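Protease (Helicobacter pylori, PDB 5EUF) probably acts as a zinc-dependent peptidase of the M16 family, a virulence factor that cleaves the cytoplasmic domain of human junctional adhesion molecule A. Local coordinates at residues L146-A154 with Q411-P419; L347-F358 with Y387-K395. All blocks are in the same frame, centred on the assembly; numbering follows the deposited sequence.

The two contacts are well separated, their centres about 31 Å apart and their nearest atoms about 18 Å apart. Along the chain contact 2 is nested within the loop closed by contact 1: helix 142-154 comes first, then helices 344-361 and 387-392, and last the C-terminal strand 412-418. Contact 1 sets a helix of the N-terminal half, where the insulinase-type M16 sequence lies, against the mixed sheet 238-243, 412-418, 251-258, 309-317 and 295-302 of the C-terminal half. Contact 2 pairs two helices within that half. Helix 396-406, which Leu347 and Leu394 touch, leads from contact 2 toward strand 412-418. One contact therefore joins the halves; the other builds one of them.

Contact 1 of 2, residues L146-A154 with Q411-P419; sequences LYFRFFNTA and QSTTVFLKP
Val415 and Thr413, successive inward-facing residues of strand 412-418, carry the packing against helix 146-154. Helix and strand run roughly antiparallel, at 144°, with axes 8.1 Å apart, and no hydrogen bond crosses between them. The apolar contacts centre on Val415, whose two methyls part. CG1 meets Leu146 CD1 at 3.6 Å, the two side chains lying alongside with their ends pointing opposite ways, while CG2 lies against the helix backbone at Phe150 CA. Leu417 CD2 adds a looser contact with Leu146 CB. Neighbouring strands extend this surface: Leu146 also touches Ala253 of strand 251-258, and on strand 238-243 Arg149 touches Val242 and Thr153 touches Ala240.

The aromatic contact is made by Phe150. With CG anti to the backbone N (chi1 174°), its ring extends to the strand and presents its CE1 edge to Thr413 O, which lies in the ring plane; Thr413 CB is also near CE1.

The hydroxyl-bearing side chains meet partly through their carbon. The methyls Thr153 CG2 and Thr413 CG2 touch at 3.7 Å, and Ala154 CB is 3.4 Å from Thr413 OG1. Thr153 OG1 turns back to its own helix and donates to Arg149 O at 2.8 Å, while Thr413 OG1 has a weak hydrogen bond with Gln234.

Helix 146-154 and strand 412-418 thus meet mainly by apolar packing, with Leu146 and Phe150 also resting on strand carbonyl oxygens. Each threonine hydroxyl finds its hydrogen-bond partner outside the opposite segment, and the helix bonds instead to the neighbouring strand, Ala154 O accepting from Lys257 NZ.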
loop_
_atom_site.group_PDB
_atom_site.type_symbol
_atom_site.label_atom_id
_atom_site.label_comp_id
_atom_site.label_asym_id
_atom_site.label_seq_id
_atom_site.Cartn_x
_atom_site.Cartn_y
_atom_site.Cartn_z
ATOM N N LEU B 146 -16.618 3.937 -1.526
ATOM C CA LEU B 146 -16.095 5.299 -1.559
ATOM C C LEU B 146 -15.157 5.552 -0.384
ATOM O O LEU B 146 -14.106 6.173 -0.536
ATOM C CB LEU B 146 -17.244 6.310 -1.540
ATOM C CG LEU B 146 -16.861 7.789 -1.537
ATOM C CD1 LEU B 146 -16.133 8.149 -2.818
ATOM C CD2 LEU B 146 -18.094 8.662 -1.356
ATOM N N TYR B 147 -15.553 5.056 0.783
ATOM C CA TYR B 147 -14.769 5.183 2.008
ATOM C C TYR B 147 -13.423 4.473 1.870
ATOM O O TYR B 147 -12.376 5.015 2.233
ATOM C CB TYR B 147 -15.566 4.610 3.184
ATOM C CG TYR B 147 -15.058 4.964 4.564
ATOM C CD1 TYR B 147 -15.204 6.249 5.072
ATOM C CD2 TYR B 147 -14.471 4.000 5.377
ATOM C CE1 TYR B 147 -14.751 6.571 6.341
ATOM C CE2 TYR B 147 -14.019 4.312 6.647
ATOM C CZ TYR B 147 -14.161 5.598 7.124
ATOM O OH TYR B 147 -13.714 5.909 8.386
ATOM N N PHE B 148 -13.460 3.261 1.326
ATOM C CA PHE B 148 -12.261 2.446 1.168
ATOM C C PHE B 148 -11.330 3.014 0.102
ATOM O O PHE B 148 -10.139 3.212 0.348
ATOM C CB PHE B 148 -12.644 1.010 0.819
ATOM C CG PHE B 148 -11.524 0.023 0.978
ATOM C CD1 PHE B 148 -11.233 -0.519 2.219
ATOM C CD2 PHE B 148 -10.773 -0.375 -0.115
ATOM C CE1 PHE B 148 -10.207 -1.435 2.369
ATOM C CE2 PHE B 148 -9.747 -1.291 0.027
ATOM C CZ PHE B 148 -9.464 -1.822 1.270
ATOM N N ARG B 149 -11.879 3.281 -1.080
ATOM C CA ARG B 149 -11.089 3.794 -2.196
ATOM C C ARG B 149 -10.489 5.167 -1.897
ATOM O O ARG B 149 -9.474 5.546 -2.485
ATOM C CB ARG B 149 -11.938 3.865 -3.470
ATOM C CG ARG B 149 -12.367 2.510 -4.025
ATOM C CD ARG B 149 -11.192 1.705 -4.573
ATOM N NE ARG B 149 -10.570 2.336 -5.736
ATOM C CZ ARG B 149 -9.425 3.012 -5.699
ATOM N NH1 ARG B 149 -8.765 3.145 -4.557
ATOM N NH2 ARG B 149 -8.935 3.553 -6.806
ATOM N N PHE B 150 -11.108 5.914 -0.987
ATOM C CA PHE B 150 -10.567 7.215 -0.609
ATOM C C PHE B 150 -9.239 7.053 0.116
ATOM O O PHE B 150 -8.242 7.677 -0.251
ATOM C CB PHE B 150 -11.544 7.999 0.273
ATOM C CG PHE B 150 -10.969 9.285 0.810
ATOM C CD1 PHE B 150 -10.999 10.444 0.051
ATOM C CD2 PHE B 150 -10.387 9.332 2.070
ATOM C CE1 PHE B 150 -10.462 11.627 0.541
ATOM C CE2 PHE B 150 -9.848 10.507 2.563
ATOM C CZ PHE B 150 -9.885 11.655 1.799
ATOM N N PHE B 151 -9.232 6.219 1.150
ATOM C CA PHE B 151 -8.033 6.037 1.956
ATOM C C PHE B 151 -6.912 5.378 1.155
ATOM O O PHE B 151 -5.734 5.593 1.439
ATOM C CB PHE B 151 -8.353 5.228 3.214
ATOM C CG PHE B 151 -9.012 6.035 4.296
ATOM C CD1 PHE B 151 -8.255 6.814 5.155
ATOM C CD2 PHE B 151 -10.390 6.026 4.450
ATOM C CE1 PHE B 151 -8.859 7.566 6.152
ATOM C CE2 PHE B 151 -11.001 6.776 5.445
ATOM C CZ PHE B 151 -10.234 7.546 6.296
ATOM N N ASN B 152 -7.279 4.590 0.149
ATOM C CA ASN B 152 -6.296 4.052 -0.789
ATOM C C ASN B 152 -5.569 5.172 -1.525
ATOM O O ASN B 152 -4.381 5.061 -1.834
ATOM C CB ASN B 152 -6.958 3.123 -1.810
ATOM C CG ASN B 152 -7.509 1.860 -1.185
ATOM O OD1 ASN B 152 -8.406 1.222 -1.740
ATOM N ND2 ASN B 152 -6.975 1.488 -0.027
ATOM N N THR B 153 -6.297 6.249 -1.803
ATOM C CA THR B 153 -5.765 7.364 -2.575
ATOM C C THR B 153 -5.032 8.368 -1.689
ATOM O O THR B 153 -3.917 8.786 -2.005
ATOM C CB THR B 153 -6.888 8.096 -3.341
ATOM O OG1 THR B 153 -7.706 7.140 -4.024
ATOM C CG2 THR B 153 -6.306 9.075 -4.348
ATOM N N ALA B 154 -5.667 8.744 -0.584
ATOM C CA ALA B 154 -5.140 9.774 0.306
ATOM C C ALA B 154 -3.834 9.349 0.969
ATOM O O ALA B 154 -2.931 10.165 1.156
ATOM C CB ALA B 154 -6.175 10.131 1.363
ATOM N N GLN B 411 -3.069 19.308 -0.467
ATOM C CA GLN B 411 -3.309 18.283 0.544
ATOM C C GLN B 411 -4.664 17.627 0.317
ATOM O O GLN B 411 -5.160 16.883 1.165
ATOM C CB GLN B 411 -3.247 18.878 1.951
ATOM C CG GLN B 411 -1.955 19.595 2.274
ATOM C CD GLN B 411 -1.966 20.189 3.667
ATOM O OE1 GLN B 411 -2.764 19.787 4.518
ATOM N NE2 GLN B 411 -1.086 21.155 3.908
ATOM N N SER B 412 -5.261 17.912 -0.837
ATOM C CA SER B 412 -6.595 17.419 -1.142
ATOM C C SER B 412 -6.560 16.037 -1.776
ATOM O O SER B 412 -5.676 15.718 -2.567
ATOM C CB SER B 412 -7.329 18.391 -2.069
ATOM O OG SER B 412 -6.816 18.326 -3.388
ATOM N N THR B 413 -7.538 15.220 -1.408
ATOM C CA THR B 413 -7.752 13.925 -2.031
ATOM C C THR B 413 -9.210 13.842 -2.451
ATOM O O THR B 413 -10.106 14.094 -1.649
ATOM C CB THR B 413 -7.409 12.768 -1.083
ATOM O OG1 THR B 413 -6.049 12.892 -0.645
ATOM C CG2 THR B 413 -7.605 11.431 -1.784
ATOM N N THR B 414 -9.446 13.502 -3.712
ATOM C CA THR B 414 -10.796 13.503 -4.255
ATOM C C THR B 414 -11.131 12.186 -4.943
ATOM O O THR B 414 -10.411 11.742 -5.833
ATOM C CB THR B 414 -10.988 14.655 -5.254
ATOM O OG1 THR B 414 -10.702 15.902 -4.609
ATOM C CG2 THR B 414 -12.408 14.671 -5.779
ATOM N N VAL B 415 -12.230 11.562 -4.529
ATOM C CA VAL B 415 -12.660 10.309 -5.138
ATOM C C VAL B 415 -14.098 10.405 -5.638
ATOM O O VAL B 415 -15.008 10.727 -4.876
ATOM C CB VAL B 415 -12.544 9.133 -4.149
ATOM C CG1 VAL B 415 -13.075 7.853 -4.777
ATOM C CG2 VAL B 415 -11.099 8.958 -3.708
ATOM N N PHE B 416 -14.290 10.126 -6.925
ATOM C CA PHE B 416 -15.614 10.171 -7.541
ATOM C C PHE B 416 -16.231 8.779 -7.642
ATOM O O PHE B 416 -15.544 7.806 -7.961
ATOM C CB PHE B 416 -15.538 10.800 -8.933
ATOM C CG PHE B 416 -15.068 12.226 -8.934
ATOM C CD1 PHE B 416 -15.618 13.153 -8.064
ATOM C CD2 PHE B 416 -14.073 12.640 -9.807
ATOM C CE1 PHE B 416 -15.185 14.469 -8.068
ATOM C CE2 PHE B 416 -13.636 13.952 -9.815
ATOM C CZ PHE B 416 -14.193 14.867 -8.945
ATOM N N LEU B 417 -17.531 8.688 -7.380
ATOM C CA LEU B 417 -18.242 7.422 -7.516
ATOM C C LEU B 417 -19.277 7.500 -8.635
ATOM O O LEU B 417 -20.246 8.251 -8.549
ATOM C CB LEU B 417 -18.908 7.036 -6.200
ATOM C CG LEU B 417 -19.384 5.587 -6.118
ATOM C CD1 LEU B 417 -18.238 4.638 -6.415
ATOM C CD2 LEU B 417 -19.977 5.300 -4.751
ATOM N N LYS B 418 -19.055 6.717 -9.686
ATOM C CA LYS B 418 -19.895 6.741 -10.877
ATOM C C LYS B 418 -20.280 5.316 -11.281
ATOM O O LYS B 418 -19.719 4.357 -10.756
ATOM C CB LYS B 418 -19.155 7.443 -12.020
ATOM C CG LYS B 418 -18.787 8.883 -11.741
ATOM C CD LYS B 418 -18.039 9.482 -12.919
ATOM C CE LYS B 418 -17.796 10.965 -12.713
ATOM N NZ LYS B 418 -17.135 11.587 -13.894
ATOM N N PRO B 419 -21.255 5.160 -12.194
ATOM C CA PRO B 419 -22.184 6.154 -12.744
ATOM C C PRO B 419 -23.417 6.317 -11.867
ATOM O O PRO B 419 -24.115 5.326 -11.654
ATOM C CB PRO B 419 -22.563 5.569 -14.114
ATOM C CG PRO B 419 -21.596 4.436 -14.352
ATOM C CD PRO B 419 -21.269 3.926 -12.993
#

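Contact 2 of 2, residues L347-F358 with Y387-K395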
loop_
_atom_site.group_PDB
_atom_site.type_symbol
_atom_site.label_atom_id
_atom_site.label_comp_id
_atom_site.label_asym_id
_atom_site.label_seq_id
_atom_site.Cartn_x
_atom_site.Cartn_y
_atom_site.Cartn_z
ATOM N N LEU B 347 -20.818 31.362 14.693
ATOM C CA LEU B 347 -19.854 30.906 15.686
ATOM C C LEU B 347 -20.517 30.676 17.042
ATOM O O LEU B 347 -20.149 29.765 17.780
ATOM C CB LEU B 347 -18.716 31.920 15.827
ATOM C CG LEU B 347 -17.660 31.613 16.893
ATOM C CD1 LEU B 347 -16.806 30.421 16.487
ATOM C CD2 LEU B 347 -16.796 32.833 17.177
ATOM N N ASP B 348 -21.506 31.504 17.359
ATOM C CA ASP B 348 -22.185 31.419 18.644
ATOM C C ASP B 348 -23.080 30.188 18.718
ATOM O O ASP B 348 -23.190 29.554 19.770
ATOM C CB ASP B 348 -23.008 32.683 18.897
ATOM C CG ASP B 348 -23.364 32.863 20.356
ATOM O OD1 ASP B 348 -22.490 32.620 21.215
ATOM O OD2 ASP B 348 -24.517 33.247 20.646
ATOM N N LYS B 349 -23.718 29.851 17.601
ATOM C CA LYS B 349 -24.609 28.696 17.558
ATOM C C LYS B 349 -23.817 27.409 17.740
ATOM O O LYS B 349 -24.300 26.451 18.343
ATOM C CB LYS B 349 -25.392 28.653 16.245
ATOM C CG LYS B 349 -26.601 27.731 16.297
ATOM C CD LYS B 349 -27.511 28.110 17.461
ATOM C CE LYS B 349 -28.655 27.123 17.640
ATOM N NZ LYS B 349 -29.516 27.484 18.805
ATOM N N ILE B 350 -22.597 27.397 17.217
ATOM C CA ILE B 350 -21.708 26.258 17.385
ATOM C C ILE B 350 -21.375 26.058 18.862
ATOM O O ILE B 350 -21.380 24.935 19.364
ATOM C CB ILE B 350 -20.406 26.435 16.575
ATOM C CG1 ILE B 350 -20.724 26.586 15.088
ATOM C CG2 ILE B 350 -19.470 25.259 16.790
ATOM C CD1 ILE B 350 -21.539 25.446 14.523
ATOM N N LYS B 351 -21.111 27.158 19.559
ATOM C CA LYS B 351 -20.696 27.089 20.956
ATOM C C LYS B 351 -21.849 26.754 21.897
ATOM O O LYS B 351 -21.654 26.063 22.896
ATOM C CB LYS B 351 -20.044 28.405 21.385
ATOM C CG LYS B 351 -18.699 28.659 20.732
ATOM C CD LYS B 351 -18.039 29.913 21.274
ATOM C CE LYS B 351 -16.723 30.187 20.564
ATOM N NZ LYS B 351 -16.063 31.433 21.053
ATOM N N ILE B 352 -23.047 27.241 21.588
ATOM C CA ILE B 352 -24.189 26.974 22.456
ATOM C C ILE B 352 -24.633 25.521 22.293
ATOM O O ILE B 352 -25.103 24.898 23.247
ATOM C CB ILE B 352 -25.372 27.943 22.180
ATOM C CG1 ILE B 352 -26.485 27.744 23.210
ATOM C CG2 ILE B 352 -25.909 27.774 20.774
ATOM C CD1 ILE B 352 -27.714 28.595 22.958
ATOM N N ASN B 353 -24.452 24.972 21.094
ATOM C CA ASN B 353 -24.800 23.579 20.840
ATOM C C ASN B 353 -23.796 22.631 21.479
ATOM O O ASN B 353 -24.154 21.541 21.927
ATOM C CB ASN B 353 -24.890 23.307 19.337
ATOM C CG ASN B 353 -26.078 23.990 18.693
ATOM O OD1 ASN B 353 -27.065 24.310 19.359
ATOM N ND2 ASN B 353 -25.991 24.217 17.386
ATOM N N GLN B 354 -22.537 23.057 21.519
ATOM C CA GLN B 354 -21.476 22.263 22.124
ATOM C C GLN B 354 -21.665 22.165 23.636
ATOM O O GLN B 354 -21.371 21.135 24.243
ATOM C CB GLN B 354 -20.104 22.859 21.787
ATOM C CG GLN B 354 -18.929 22.146 22.438
ATOM C CD GLN B 354 -18.909 20.659 22.143
ATOM O OE1 GLN B 354 -19.345 20.216 21.079
ATOM N NE2 GLN B 354 -18.406 19.875 23.090
ATOM N N LYS B 355 -22.159 23.245 24.237
ATOM C CA LYS B 355 -22.503 23.243 25.655
ATOM C C LYS B 355 -23.594 22.216 25.933
ATOM O O LYS B 355 -23.478 21.406 26.853
ATOM C CB LYS B 355 -22.968 24.630 26.108
ATOM C CG LYS B 355 -21.854 25.605 26.462
ATOM C CD LYS B 355 -22.431 26.974 26.813
ATOM C CE LYS B 355 -21.365 27.938 27.329
ATOM N NZ LYS B 355 -20.894 27.602 28.704
ATOM N N ALA B 356 -24.648 22.254 25.125
ATOM C CA ALA B 356 -25.810 21.391 25.321
ATOM C C ALA B 356 -25.460 19.912 25.162
ATOM O O ALA B 356 -25.949 19.068 25.915
ATOM C CB ALA B 356 -26.921 21.777 24.355
ATOM N N ASP B 357 -24.617 19.604 24.182
ATOM C CA ASP B 357 -24.203 18.227 23.948
ATOM C C ASP B 357 -23.304 17.728 25.074
ATOM O O ASP B 357 -23.384 16.568 25.476
ATOM C CB ASP B 357 -23.488 18.099 22.602
ATOM C CG ASP B 357 -24.420 18.314 21.425
ATOM O OD1 ASP B 357 -25.650 18.198 21.614
ATOM O OD2 ASP B 357 -23.925 18.591 20.311
ATOM N N PHE B 358 -22.456 18.613 25.586
ATOM C CA PHE B 358 -21.528 18.249 26.647
ATOM C C PHE B 358 -22.264 17.899 27.936
ATOM O O PHE B 358 -22.022 16.846 28.523
ATOM C CB PHE B 358 -20.533 19.382 26.900
ATOM C CG PHE B 358 -19.474 19.039 27.907
ATOM C CD1 PHE B 358 -18.440 18.176 27.579
ATOM C CD2 PHE B 358 -19.511 19.579 29.182
ATOM C CE1 PHE B 358 -17.464 17.857 28.504
ATOM C CE2 PHE B 358 -18.538 19.266 30.111
ATOM C CZ PHE B 358 -17.511 18.404 29.770
ATOM N N TYR B 387 -10.580 20.621 26.792
ATOM C CA TYR B 387 -11.296 20.731 25.521
ATOM C C TYR B 387 -12.347 21.840 25.531
ATOM O O TYR B 387 -12.300 22.754 24.706
ATOM C CB TYR B 387 -11.953 19.393 25.172
ATOM C CG TYR B 387 -12.564 19.337 23.788
ATOM C CD1 TYR B 387 -13.902 19.649 23.584
ATOM C CD2 TYR B 387 -11.805 18.960 22.687
ATOM C CE1 TYR B 387 -14.466 19.594 22.321
ATOM C CE2 TYR B 387 -12.360 18.901 21.419
ATOM C CZ TYR B 387 -13.691 19.218 21.243
ATOM O OH TYR B 387 -14.250 19.161 19.983
ATOM N N GLN B 388 -13.284 21.752 26.472
ATOM C CA GLN B 388 -14.404 22.686 26.552
ATOM C C GLN B 388 -13.971 24.147 26.575
ATOM O O GLN B 388 -14.533 24.976 25.860
ATOM C CB GLN B 388 -15.251 22.388 27.788
ATOM C CG GLN B 388 -16.168 21.197 27.618
ATOM C CD GLN B 388 -17.091 21.355 26.430
ATOM O OE1 GLN B 388 -17.065 20.550 25.500
ATOM N NE2 GLN B 388 -17.912 22.399 26.453
ATOM N N GLN B 389 -12.973 24.459 27.394
ATOM C CA GLN B 389 -12.500 25.833 27.501
ATOM C C GLN B 389 -11.857 26.290 26.196
ATOM O O GLN B 389 -12.023 27.436 25.782
ATOM C CB GLN B 389 -11.510 25.979 28.659
ATOM C CG GLN B 389 -11.157 27.424 28.985
ATOM C CD GLN B 389 -12.376 28.252 29.366
ATOM O OE1 GLN B 389 -13.309 27.752 29.994
ATOM N NE2 GLN B 389 -12.373 29.525 28.978
ATOM N N GLN B 390 -11.133 25.387 25.543
ATOM C CA GLN B 390 -10.476 25.712 24.285
ATOM C C GLN B 390 -11.505 25.954 23.189
ATOM O O GLN B 390 -11.317 26.809 22.319
ATOM C CB GLN B 390 -9.514 24.596 23.872
ATOM C CG GLN B 390 -8.207 24.583 24.650
ATOM C CD GLN B 390 -7.202 23.588 24.095
ATOM O OE1 GLN B 390 -7.274 23.194 22.930
ATOM N NE2 GLN B 390 -6.255 23.178 24.932
ATOM N N PHE B 391 -12.598 25.203 23.245
ATOM C CA PHE B 391 -13.644 25.298 22.235
ATOM C C PHE B 391 -14.407 26.609 22.364
ATOM O O PHE B 391 -14.718 27.258 21.365
ATOM C CB PHE B 391 -14.604 24.113 22.350
ATOM C CG PHE B 391 -15.467 23.906 21.138
ATOM C CD1 PHE B 391 -16.650 24.608 20.983
ATOM C CD2 PHE B 391 -15.100 22.997 20.158
ATOM C CE1 PHE B 391 -17.446 24.415 19.870
ATOM C CE2 PHE B 391 -15.892 22.797 19.043
ATOM C CZ PHE B 391 -17.065 23.507 18.898
ATOM N N LEU B 392 -14.700 26.997 23.600
ATOM C CA LEU B 392 -15.497 28.190 23.857
ATOM C C LEU B 392 -14.674 29.470 23.736
ATOM O O LEU B 392 -15.226 30.569 23.726
ATOM C CB LEU B 392 -16.138 28.106 25.242
ATOM C CG LEU B 392 -17.039 26.886 25.454
ATOM C CD1 LEU B 392 -17.637 26.885 26.852
ATOM C CD2 LEU B 392 -18.131 26.830 24.393
ATOM N N ASP B 393 -13.357 29.324 23.646
ATOM C CA ASP B 393 -12.475 30.471 23.464
ATOM C C ASP B 393 -12.075 30.624 22.002
ATOM O O ASP B 393 -11.270 31.488 21.659
ATOM C CB ASP B 393 -11.225 30.343 24.337
ATOM C CG ASP B 393 -11.528 30.462 25.814
ATOM O OD1 ASP B 393 -12.546 31.095 26.165
ATOM O OD2 ASP B 393 -10.747 29.924 26.625
ATOM N N LEU B 394 -12.632 29.775 21.145
ATOM C CA LEU B 394 -12.358 29.859 19.717
ATOM C C LEU B 394 -12.930 31.143 19.136
ATOM O O LEU B 394 -14.095 31.469 19.355
ATOM C CB LEU B 394 -12.935 28.649 18.975
ATOM C CG LEU B 394 -12.196 27.313 19.081
ATOM C CD1 LEU B 394 -13.053 26.189 18.529
ATOM C CD2 LEU B 394 -10.870 27.374 18.346
ATOM N N LYS B 395 -12.101 31.878 18.407
ATOM C CA LYS B 395 -12.584 33.020 17.650
ATOM C C LYS B 395 -12.791 32.582 16.207
ATOM O O LYS B 395 -12.268 31.548 15.794
ATOM C CB LYS B 395 -11.604 34.195 17.730
ATOM C CG LYS B 395 -11.456 34.805 19.122
ATOM C CD LYS B 395 -10.250 34.246 19.858
ATOM C CE LYS B 395 -8.957 34.582 19.130
ATOM N NZ LYS B 395 -7.762 34.022 19.823
#
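This is a nearly antiparallel helix pair in the C-terminal half of the M16 fold, helix 347-358 lying beside helix 387-392 at 162° with axes 10.5 Å apart. Its middle is aromatic. Gln354 CG sits over one face of the Phe391 ring, toward the rim, and Leu394 CD1 over the opposite face; Ile350 CG2 comes to the ring edge, 3.6 Å from CZ. Phe391 also packs on Val267 and Ala271 of helix 266-276, and Tyr387 OH bonds to Asp270 of that helix.

At one end Lys351 stretches past Leu392, its chain extended beyond CG, to the backbone carbonyls of Leu392 and Leu394. NZ donates to Leu394 O at 2.6 Å and to Leu392 O at 2.9 Å, the latter from above the carbonyl plane, so that the ammonium group ties together two backbone oxygens two residues apart.

At the other end Gln388, bent at chi2, stacks its amide over one face of the Phe358 ring, the planes 17° apart, with Gln388 CG 3.6 Å from the Phe358 ring centroid in a CH-pi contact. The same amide's OE1 accepts Gln354 NE2 at 2.8 Å on a lone pair, with an N-H...O angle of 162°.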